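Local coordinates for protein group II chitinase (Ostrinia furnacalis, PDB 6JAV) that probably cleaves internal glycosidic bonds of chitin as a family 18 endochitinase, this chain being one catalytic domain of a much longer protein, at residues A[5-10]-A[370-375]; A[151-156]-A[187-192]; A[17-22]-A[57-62]. One frame throughout, in Å; residues are numbered along the deposited sequence.

Contact 1 (A[5-10]-A[370-375]); sequences SRYKLV and TELLNP
Tyr-7 lays one face of its ring over the CD2 methyl of Leu-372, a CH-pi contact that ties the lead-in and start of strand 8-14, the first strand of this family 18 TIM barrel, to the last helix, 363-373. The methyl sits 4.2 Å from the ring centroid and 27° off the normal. Its nearest ring atom is CG, so it bears on the root of the ring rather than on the hydroxyl end. The opposite face is taken by Arg-6, whose CG lies 3.4 Å above the ring plane near the rim, and the phenol is held as the middle layer. Leu-372 serves two neighbours with its two branches: CD2 goes to the tyrosine, while CD1 meets CD1 of Leu-9 at 4.1 Å. Val-332 of helix 325-337 and Leu-2 pack on the same leucine, and most of this apolar patch is buried.

No hydrogen bond crosses between the segments; the polar groups organise the 5-10 side instead. Ser-5 OG, between the backbone N and the carbonyl carbon (chi1 84°), closes an ST turn by accepting from Tyr-7 N at 3.0 Å, and it also bonds to Leu-2 O. Ser-5 CB touches Leu-373 CD2 at 3.8 Å. Arg-6 NH1 reaches Tyr-7 OH at 2.9 Å, with the hydroxyl oxygen only 1° out of the guanidinium plane.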
loop_
_atom_site.group_PDB
_atom_site.type_symbol
_atom_site.label_atom_id
_atom_site.label_comp_id
_atom_site.label_asym_id
_atom_site.label_seq_id
_atom_site.Cartn_x
_atom_site.Cartn_y
_atom_site.Cartn_z
ATOM N N SER A 5 -18.004 -2.154 -12.726
ATOM C CA SER A 5 -18.380 -2.913 -11.543
ATOM C C SER A 5 -18.643 -1.967 -10.368
ATOM O O SER A 5 -18.411 -0.760 -10.437
ATOM C CB SER A 5 -17.283 -3.911 -11.175
ATOM O OG SER A 5 -16.285 -3.262 -10.388
ATOM N N ARG A 6 -19.137 -2.549 -9.268
ATOM C CA ARG A 6 -19.371 -1.800 -8.039
ATOM C C ARG A 6 -18.109 -1.615 -7.193
ATOM O O ARG A 6 -18.193 -1.023 -6.110
ATOM C CB ARG A 6 -20.462 -2.504 -7.200
ATOM C CG ARG A 6 -19.989 -3.765 -6.503
ATOM C CD ARG A 6 -21.118 -4.686 -6.046
ATOM N NE ARG A 6 -22.027 -4.058 -5.084
ATOM C CZ ARG A 6 -21.999 -4.235 -3.754
ATOM N NH1 ARG A 6 -21.091 -4.993 -3.153
ATOM N NH2 ARG A 6 -22.915 -3.616 -3.005
ATOM N N TYR A 7 -16.944 -2.094 -7.652
ATOM C CA TYR A 7 -15.730 -2.077 -6.849
ATOM C C TYR A 7 -14.658 -1.205 -7.483
ATOM O O TYR A 7 -14.565 -1.104 -8.713
ATOM C CB TYR A 7 -15.169 -3.481 -6.681
ATOM C CG TYR A 7 -16.115 -4.370 -5.919
ATOM C CD1 TYR A 7 -16.383 -4.124 -4.572
ATOM C CD2 TYR A 7 -16.777 -5.418 -6.546
ATOM C CE1 TYR A 7 -17.279 -4.921 -3.860
ATOM C CE2 TYR A 7 -17.677 -6.217 -5.845
ATOM C CZ TYR A 7 -17.918 -5.950 -4.508
ATOM O OH TYR A 7 -18.814 -6.742 -3.800
ATOM N N LYS A 8 -13.835 -0.614 -6.626
ATOM C CA LYS A 8 -12.573 -0.020 -7.032
ATOM C C LYS A 8 -11.459 -1.048 -6.920
ATOM O O LYS A 8 -11.486 -1.947 -6.063
ATOM C CB LYS A 8 -12.210 1.127 -6.085
ATOM C CG LYS A 8 -13.188 2.322 -6.126
ATOM C CD LYS A 8 -12.711 3.454 -5.194
ATOM C CE LYS A 8 -13.637 4.665 -5.248
ATOM N NZ LYS A 8 -15.016 4.335 -4.779
ATOM N N LEU A 9 -10.454 -0.879 -7.768
ATOM C CA LEU A 9 -9.183 -1.603 -7.654
ATOM C C LEU A 9 -8.120 -0.514 -7.808
ATOM O O LEU A 9 -7.882 -0.014 -8.919
ATOM C CB LEU A 9 -9.062 -2.722 -8.696
ATOM C CG LEU A 9 -8.157 -3.899 -8.304
ATOM C CD1 LEU A 9 -8.165 -5.035 -9.356
ATOM C CD2 LEU A 9 -6.755 -3.489 -7.966
ATOM N N VAL A 10 -7.550 -0.096 -6.679
ATOM C CA VAL A 10 -6.631 1.031 -6.618
ATOM C C VAL A 10 -5.214 0.480 -6.713
ATOM O O VAL A 10 -4.777 -0.297 -5.852
ATOM C CB VAL A 10 -6.828 1.827 -5.315
ATOM C CG1 VAL A 10 -5.848 2.972 -5.219
ATOM C CG2 VAL A 10 -8.272 2.365 -5.193
ATOM N N THR A 370 -10.432 -10.976 -11.328
ATOM C CA THR A 370 -11.385 -12.038 -11.621
ATOM C C THR A 370 -12.320 -12.270 -10.443
ATOM O O THR A 370 -13.535 -12.439 -10.627
ATOM C CB THR A 370 -10.629 -13.310 -11.967
ATOM O OG1 THR A 370 -9.924 -13.088 -13.190
ATOM C CG2 THR A 370 -11.607 -14.486 -12.142
ATOM N N GLU A 371 -11.783 -12.248 -9.221
ATOM C CA GLU A 371 -12.646 -12.464 -8.068
ATOM C C GLU A 371 -13.586 -11.282 -7.832
ATOM O O GLU A 371 -14.756 -11.481 -7.482
ATOM C CB GLU A 371 -11.810 -12.822 -6.843
ATOM C CG GLU A 371 -12.636 -13.434 -5.688
ATOM C CD GLU A 371 -13.363 -14.740 -6.067
ATOM O OE1 GLU A 371 -12.729 -15.651 -6.641
ATOM O OE2 GLU A 371 -14.570 -14.861 -5.771
ATOM N N LEU A 372 -13.118 -10.044 -8.037
ATOM C CA LEU A 372 -14.012 -8.896 -7.883
ATOM C C LEU A 372 -15.163 -8.948 -8.871
ATOM O O LEU A 372 -16.276 -8.499 -8.547
ATOM C CB LEU A 372 -13.245 -7.590 -8.103
ATOM C CG LEU A 372 -12.371 -7.137 -6.933
ATOM C CD1 LEU A 372 -11.607 -5.888 -7.367
ATOM C CD2 LEU A 372 -13.238 -6.818 -5.696
ATOM N N LEU A 373 -14.919 -9.451 -10.081
ATOM C CA LEU A 373 -15.935 -9.517 -11.126
ATOM C C LEU A 373 -16.815 -10.752 -11.017
ATOM O O LEU A 373 -17.841 -10.822 -11.701
ATOM C CB LEU A 373 -15.299 -9.439 -12.517
ATOM C CG LEU A 373 -14.615 -8.101 -12.812
ATOM C CD1 LEU A 373 -13.895 -8.143 -14.149
ATOM C CD2 LEU A 373 -15.621 -6.955 -12.786
ATOM N N ASN A 374 -16.463 -11.691 -10.160
ATOM C CA ASN A 374 -17.271 -12.885 -9.956
ATOM C C ASN A 374 -18.445 -12.543 -9.034
ATOM O O ASN A 374 -18.220 -12.069 -7.912
ATOM C CB ASN A 374 -16.360 -13.939 -9.342
ATOM C CG ASN A 374 -17.084 -15.187 -8.946
ATOM O OD1 ASN A 374 -18.268 -15.315 -9.176
ATOM N ND2 ASN A 374 -16.368 -16.120 -8.334
ATOM N N PRO A 375 -19.695 -12.741 -9.468
ATOM C CA PRO A 375 -20.841 -12.353 -8.620
ATOM C C PRO A 375 -20.999 -13.197 -7.369
ATOM O O PRO A 375 -21.592 -12.731 -6.385
ATOM C CB PRO A 375 -22.048 -12.533 -9.556
ATOM C CG PRO A 375 -21.490 -12.681 -10.924
ATOM C CD PRO A 375 -20.127 -13.272 -10.770
#

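Contact 2 (A[151-156]-A[187-192]); sequences LVHELS and ARLLDW
Leu-189, at the end of helix 183-189, pushes its side chain against helix 143-159 and meets three residues there: Val-152, His-153 and Ser-156. Both helices belong to the outer layer of the TIM barrel, and strand 165-170 comes between them in the sequence. The tight part is where the leucine methyls bear on the helix. CD1 of Leu-189 comes within 3.6 Å of His-153 CA, so it presses on the helix backbone itself, and CD2 lies 3.8 Å from Ser-156 OG. Leu-189 CG stands anti to its carbonyl carbon (chi1 -66°), and the two methyls fork from it toward the histidine and the serine.

Deeper in, Val-152 CG1 touches both Leu-189 CB and, at 3.9 Å, the CD2 methyl of Leu-190, whose side chain it crosses at about a right angle. Leu-190 is where the chain leaves helical geometry, and it also packs on Leu-166 and Ala-168 of strand 165-170, while Val-152 rests on Leu-125 of strand 122-126. This inner side therefore closes onto the barrel wall.

Looseness sets in past the histidine backbone. His-153 touches Leu-189 CD1 through CB at 3.9 Å, with the methyl at the edge of the imidazole, near its plane; beyond CB the ring runs on to the exposed side, as does Arg-188. His-153 NE2 stays 6.7 Å from Arg-188 NH1, so the two do not pair.

Ser-156 OG is 4.1 Å from Leu-189 O, and a water spans the gap, lying 2.6 Å from the hydroxyl and donating to the carbonyl at 2.8 Å. With no direct hydrogen bond between the segments, the helices are held by apolar fit, and this water supplies the polar link between the buried serine and the helix-end carbonyl.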
loop_
_atom_site.group_PDB
_atom_site.type_symbol
_atom_site.label_atom_id
_atom_site.label_comp_id
_atom_site.label_asym_id
_atom_site.label_seq_id
_atom_site.Cartn_x
_atom_site.Cartn_y
_atom_site.Cartn_z
ATOM N N LEU A 151 -6.066 19.587 7.850
ATOM C CA LEU A 151 -5.476 19.543 6.507
ATOM C C LEU A 151 -6.420 18.849 5.519
ATOM O O LEU A 151 -6.649 19.335 4.399
ATOM C CB LEU A 151 -4.116 18.837 6.536
ATOM C CG LEU A 151 -3.425 18.803 5.147
ATOM C CD1 LEU A 151 -2.863 20.172 4.805
ATOM C CD2 LEU A 151 -2.335 17.754 5.120
ATOM N N VAL A 152 -6.991 17.717 5.928
ATOM C CA VAL A 152 -7.939 17.007 5.073
ATOM C C VAL A 152 -9.154 17.875 4.760
ATOM O O VAL A 152 -9.596 17.939 3.604
ATOM C CB VAL A 152 -8.323 15.669 5.717
ATOM C CG1 VAL A 152 -9.485 15.023 4.977
ATOM C CG2 VAL A 152 -7.137 14.716 5.624
ATOM N N HIS A 153 -9.687 18.582 5.771
ATOM C CA HIS A 153 -10.811 19.464 5.499
ATOM C C HIS A 153 -10.426 20.563 4.509
ATOM O O HIS A 153 -11.165 20.842 3.553
ATOM C CB HIS A 153 -11.333 20.098 6.777
ATOM C CG HIS A 153 -12.267 21.214 6.451
ATOM N ND1 HIS A 153 -11.954 22.537 6.670
ATOM C CD2 HIS A 153 -13.431 21.209 5.753
ATOM C CE1 HIS A 153 -12.923 23.297 6.180
ATOM N NE2 HIS A 153 -13.837 22.512 5.633
ATOM N N GLU A 154 -9.266 21.188 4.720
ATOM C CA GLU A 154 -8.889 22.326 3.885
ATOM C C GLU A 154 -8.596 21.890 2.457
ATOM O O GLU A 154 -8.926 22.607 1.498
ATOM C CB GLU A 154 -7.713 23.059 4.528
ATOM C CG GLU A 154 -8.172 23.717 5.848
ATOM C CD GLU A 154 -7.111 23.881 6.909
ATOM O OE1 GLU A 154 -5.903 23.845 6.579
ATOM O OE2 GLU A 154 -7.500 24.063 8.092
ATOM N N LEU A 155 -8.006 20.701 2.294
ATOM C CA LEU A 155 -7.835 20.160 0.942
ATOM C C LEU A 155 -9.179 19.835 0.305
ATOM O O LEU A 155 -9.408 20.145 -0.869
ATOM C CB LEU A 155 -6.972 18.898 0.996
ATOM C CG LEU A 155 -5.480 19.137 1.206
ATOM C CD1 LEU A 155 -4.776 17.838 1.608
ATOM C CD2 LEU A 155 -4.837 19.724 -0.066
ATOM N N SER A 156 -10.055 19.149 1.049
ATOM C CA SER A 156 -11.379 18.813 0.526
ATOM C C SER A 156 -12.113 20.064 0.053
ATOM O O SER A 156 -12.749 20.067 -1.014
ATOM C CB SER A 156 -12.174 18.113 1.608
ATOM O OG SER A 156 -13.448 17.746 1.076
ATOM N N ALA A 187 -13.495 9.887 7.306
ATOM C CA ALA A 187 -14.478 9.065 6.604
ATOM C C ALA A 187 -15.509 9.902 5.868
ATOM O O ALA A 187 -16.011 9.491 4.809
ATOM C CB ALA A 187 -15.210 8.199 7.623
ATOM N N ARG A 188 -15.848 11.062 6.416
ATOM C CA ARG A 188 -16.834 11.917 5.772
ATOM C C ARG A 188 -16.259 12.617 4.539
ATOM O O ARG A 188 -16.962 12.785 3.528
ATOM C CB ARG A 188 -17.361 12.931 6.791
ATOM C CG ARG A 188 -18.310 13.934 6.185
ATOM C CD ARG A 188 -19.046 14.721 7.276
ATOM N NE ARG A 188 -18.157 15.201 8.317
ATOM C CZ ARG A 188 -17.422 16.303 8.228
ATOM N NH1 ARG A 188 -17.472 17.041 7.135
ATOM N NH2 ARG A 188 -16.643 16.664 9.236
ATOM N N LEU A 189 -14.991 13.047 4.595
ATOM C CA LEU A 189 -14.432 13.916 3.558
ATOM C C LEU A 189 -13.670 13.179 2.466
ATOM O O LEU A 189 -13.661 13.642 1.320
ATOM C CB LEU A 189 -13.492 14.953 4.195
ATOM C CG LEU A 189 -14.254 15.937 5.096
ATOM C CD1 LEU A 189 -13.291 16.830 5.833
ATOM C CD2 LEU A 189 -15.235 16.766 4.255
ATOM N N LEU A 190 -13.037 12.061 2.774
ATOM C CA LEU A 190 -12.226 11.364 1.781
ATOM C C LEU A 190 -13.093 10.540 0.826
ATOM O O LEU A 190 -14.105 9.949 1.209
ATOM C CB LEU A 190 -11.217 10.440 2.476
ATOM C CG LEU A 190 -10.179 11.137 3.366
ATOM C CD1 LEU A 190 -9.337 10.097 4.107
ATOM C CD2 LEU A 190 -9.315 12.049 2.535
ATOM N N ASP A 191 -12.664 10.467 -0.432
ATOM C CA ASP A 191 -13.386 9.648 -1.396
ATOM C C ASP A 191 -13.117 8.163 -1.182
ATOM O O ASP A 191 -14.009 7.328 -1.404
ATOM C CB ASP A 191 -13.029 10.102 -2.813
ATOM C CG ASP A 191 -13.486 11.516 -3.067
ATOM O OD1 ASP A 191 -14.730 11.756 -3.034
ATOM O OD2 ASP A 191 -12.629 12.394 -3.237
ATOM N N TRP A 192 -11.914 7.814 -0.741
ATOM C CA TRP A 192 -11.668 6.478 -0.227
ATOM C C TRP A 192 -10.513 6.536 0.757
ATOM O O TRP A 192 -9.728 7.493 0.792
ATOM C CB TRP A 192 -11.411 5.403 -1.315
ATOM C CG TRP A 192 -10.142 5.620 -2.070
ATOM C CD1 TRP A 192 -8.905 5.129 -1.777
ATOM C CD2 TRP A 192 -9.989 6.420 -3.256
ATOM N NE1 TRP A 192 -7.990 5.578 -2.704
ATOM C CE2 TRP A 192 -8.630 6.365 -3.622
ATOM C CE3 TRP A 192 -10.861 7.180 -4.029
ATOM C CZ2 TRP A 192 -8.124 7.048 -4.736
ATOM C CZ3 TRP A 192 -10.366 7.864 -5.123
ATOM C CH2 TRP A 192 -9.000 7.781 -5.475
HETATM O O HOH W 1 -12.926 15.651 -0.439
#

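Contact 3 (A[17-22]-A[57-62]); sequences SWYRPG and TWSDYD
Trp-18 and Trp-58 set their indoles nearly parallel, planes at 28°, but slide them far enough apart that the rings barely overlap: the six-membered ring of Trp-18 and the five-membered ring of Trp-58 have centroids 5.3 Å apart. What touches is the CZ3 and CH2 corner of Trp-18 against the pyrrole side of Trp-58, with CZ3 3.6 Å from CD1. Tyr-19 OH comes to the edge of the Trp-58 ring, in its plane, 3.5 Å from that same CD1, so that one carbon meets both a phenol oxygen and an indole. The hydroxyl itself is hydrogen-bonded to Asp-56 OD2.

Ser-59 fills in beside the pair with CB, 3.8 Å from Trp-18 CE3. In both Trp-18 and Trp-58 the first torsion sets CG anti to the backbone N (chi1 -168° and 172°). Helix 57-62 widens into a pi-type turn here, Thr-57 O accepting from both Tyr-61 N and Asp-62 N.

Tyr-19 is the centre of an inverse gamma turn, and the next residue, Arg-20, touches the bound inhibitor and forms a salt bridge with Asp-349. The loop following strand 8-14 sends Trp-16 and Arg-20 into the ligand pocket while Trp-18 and Tyr-19 lean on helix 57-62, just after strand 52-54, with Phe-65 of helix 65-70 packing against both Trp-18 and Ser-59.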
loop_
_atom_site.group_PDB
_atom_site.type_symbol
_atom_site.label_atom_id
_atom_site.label_comp_id
_atom_site.label_asym_id
_atom_site.label_seq_id
_atom_site.Cartn_x
_atom_site.Cartn_y
_atom_site.Cartn_z
ATOM N N SER A 17 10.739 2.154 -9.481
ATOM C CA SER A 17 10.829 0.842 -10.107
ATOM C C SER A 17 11.466 0.901 -11.489
ATOM O O SER A 17 11.813 -0.146 -12.054
ATOM C CB SER A 17 9.431 0.199 -10.163
ATOM O OG SER A 17 8.494 0.971 -10.887
ATOM N N TRP A 18 11.644 2.108 -12.029
ATOM C CA TRP A 18 12.354 2.282 -13.289
ATOM C C TRP A 18 13.822 1.914 -13.155
ATOM O O TRP A 18 14.425 1.446 -14.128
ATOM C CB TRP A 18 12.238 3.759 -13.675
ATOM C CG TRP A 18 12.646 4.118 -15.073
ATOM C CD1 TRP A 18 12.478 3.370 -16.197
ATOM C CD2 TRP A 18 13.211 5.364 -15.489
ATOM N NE1 TRP A 18 12.952 4.059 -17.299
ATOM C CE2 TRP A 18 13.402 5.286 -16.887
ATOM C CE3 TRP A 18 13.585 6.536 -14.815
ATOM C CZ2 TRP A 18 13.943 6.343 -17.632
ATOM C CZ3 TRP A 18 14.122 7.595 -15.563
ATOM C CH2 TRP A 18 14.300 7.480 -16.950
ATOM N N TYR A 19 14.393 2.094 -11.971
ATOM C CA TYR A 19 15.825 1.903 -11.719
ATOM C C TYR A 19 16.066 0.509 -11.167
ATOM O O TYR A 19 16.502 0.324 -10.028
ATOM C CB TYR A 19 16.321 2.930 -10.724
ATOM C CG TYR A 19 16.036 4.364 -11.084
ATOM C CD1 TYR A 19 16.846 5.043 -11.982
ATOM C CD2 TYR A 19 14.970 5.040 -10.515
ATOM C CE1 TYR A 19 16.617 6.377 -12.290
ATOM C CE2 TYR A 19 14.734 6.373 -10.811
ATOM C CZ TYR A 19 15.554 7.036 -11.701
ATOM O OH TYR A 19 15.301 8.357 -11.993
ATOM N N ARG A 20 15.678 -0.462 -11.975
ATOM C CA ARG A 20 15.914 -1.863 -11.677
ATOM C C ARG A 20 16.487 -2.522 -12.918
ATOM O O ARG A 20 16.169 -2.131 -14.051
ATOM C CB ARG A 20 14.592 -2.550 -11.289
ATOM C CG ARG A 20 14.089 -2.113 -9.930
ATOM C CD ARG A 20 12.836 -2.866 -9.442
ATOM N NE ARG A 20 12.458 -2.286 -8.149
ATOM C CZ ARG A 20 11.203 -2.180 -7.701
ATOM N NH1 ARG A 20 10.194 -2.625 -8.406
ATOM N NH2 ARG A 20 10.977 -1.592 -6.533
ATOM N N PRO A 21 17.316 -3.548 -12.731
ATOM C CA PRO A 21 17.987 -4.183 -13.871
ATOM C C PRO A 21 17.076 -5.144 -14.613
ATOM O O PRO A 21 16.125 -5.701 -14.053
ATOM C CB PRO A 21 19.128 -4.954 -13.197
ATOM C CG PRO A 21 18.590 -5.303 -11.838
ATOM C CD PRO A 21 17.750 -4.095 -11.435
ATOM N N GLY A 22 17.394 -5.347 -15.894
ATOM C CA GLY A 22 16.780 -6.420 -16.658
ATOM C C GLY A 22 15.269 -6.423 -16.582
ATOM O O GLY A 22 14.610 -5.385 -16.741
ATOM N N THR A 57 13.069 14.611 -10.253
ATOM C CA THR A 57 12.823 15.439 -11.432
ATOM C C THR A 57 13.233 14.741 -12.728
ATOM O O THR A 57 12.593 14.965 -13.768
ATOM C CB THR A 57 13.491 16.805 -11.289
ATOM O OG1 THR A 57 14.895 16.621 -11.142
ATOM C CG2 THR A 57 12.939 17.528 -10.081
ATOM N N TRP A 58 14.260 13.881 -12.684
ATOM C CA TRP A 58 14.722 13.205 -13.902
ATOM C C TRP A 58 13.612 12.336 -14.489
ATOM O O TRP A 58 13.365 12.363 -15.703
ATOM C CB TRP A 58 15.983 12.365 -13.618
ATOM C CG TRP A 58 16.481 11.443 -14.767
ATOM C CD1 TRP A 58 16.565 10.080 -14.751
ATOM C CD2 TRP A 58 16.964 11.852 -16.044
ATOM N NE1 TRP A 58 17.070 9.611 -15.945
ATOM C CE2 TRP A 58 17.321 10.686 -16.757
ATOM C CE3 TRP A 58 17.123 13.082 -16.652
ATOM C CZ2 TRP A 58 17.823 10.729 -18.063
ATOM C CZ3 TRP A 58 17.613 13.131 -17.961
ATOM C CH2 TRP A 58 17.950 11.963 -18.646
ATOM N N SER A 59 12.929 11.552 -13.644
ATOM C CA SER A 59 11.843 10.726 -14.173
ATOM C C SER A 59 10.549 11.527 -14.295
ATOM O O SER A 59 9.945 11.581 -15.377
ATOM C CB SER A 59 11.642 9.469 -13.322
ATOM O OG SER A 59 11.244 9.806 -11.996
ATOM N N ASP A 60 10.142 12.183 -13.208
ATOM C CA ASP A 60 8.815 12.795 -13.131
ATOM C C ASP A 60 8.639 13.886 -14.173
ATOM O O ASP A 60 7.555 14.023 -14.752
ATOM C CB ASP A 60 8.587 13.400 -11.729
ATOM C CG ASP A 60 8.703 12.383 -10.593
ATOM O OD1 ASP A 60 8.550 11.163 -10.817
ATOM O OD2 ASP A 60 8.986 12.816 -9.454
ATOM N N TYR A 61 9.668 14.715 -14.377
ATOM C CA TYR A 61 9.620 15.858 -15.293
ATOM C C TYR A 61 10.399 15.587 -16.576
ATOM O O TYR A 61 9.825 15.599 -17.669
ATOM C CB TYR A 61 10.183 17.105 -14.598
ATOM C CG TYR A 61 9.379 17.634 -13.431
ATOM C CD1 TYR A 61 8.010 17.394 -13.326
ATOM C CD2 TYR A 61 9.985 18.402 -12.450
ATOM C CE1 TYR A 61 7.281 17.894 -12.242
ATOM C CE2 TYR A 61 9.266 18.910 -11.379
ATOM C CZ TYR A 61 7.914 18.643 -11.290
ATOM O OH TYR A 61 7.195 19.158 -10.225
ATOM N N ASP A 62 11.712 15.348 -16.477
ATOM C CA ASP A 62 12.539 15.347 -17.686
ATOM C C ASP A 62 12.170 14.195 -18.611
ATOM O O ASP A 62 12.260 14.323 -19.838
ATOM C CB ASP A 62 14.016 15.268 -17.319
ATOM C CG ASP A 62 14.484 16.461 -16.487
ATOM O OD1 ASP A 62 13.829 17.526 -16.494
ATOM O OD2 ASP A 62 15.509 16.321 -15.805
#

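How the contacts relate
Contacts 1 and 3 belong to opposite ends of strand 8-14: its lead-in and first residues meet the last helix in contact 1, and the loop leaving it meets helix 57-62 in contact 3, with about 14 Å between nearest atoms. Contact 2 lies in the outer helical layer, yet it touches contact 1 across the barrel interior, where Lys-8 CE packs 3.9 Å from Trp-192 CE3. Contact 2 is the most buried and relies on branched aliphatics and one water. Contact 1 is half buried and mixes leucine with a tyrosine face. Contact 3, the most exposed, is aromatic and alone includes a residue of the inhibitor pocket.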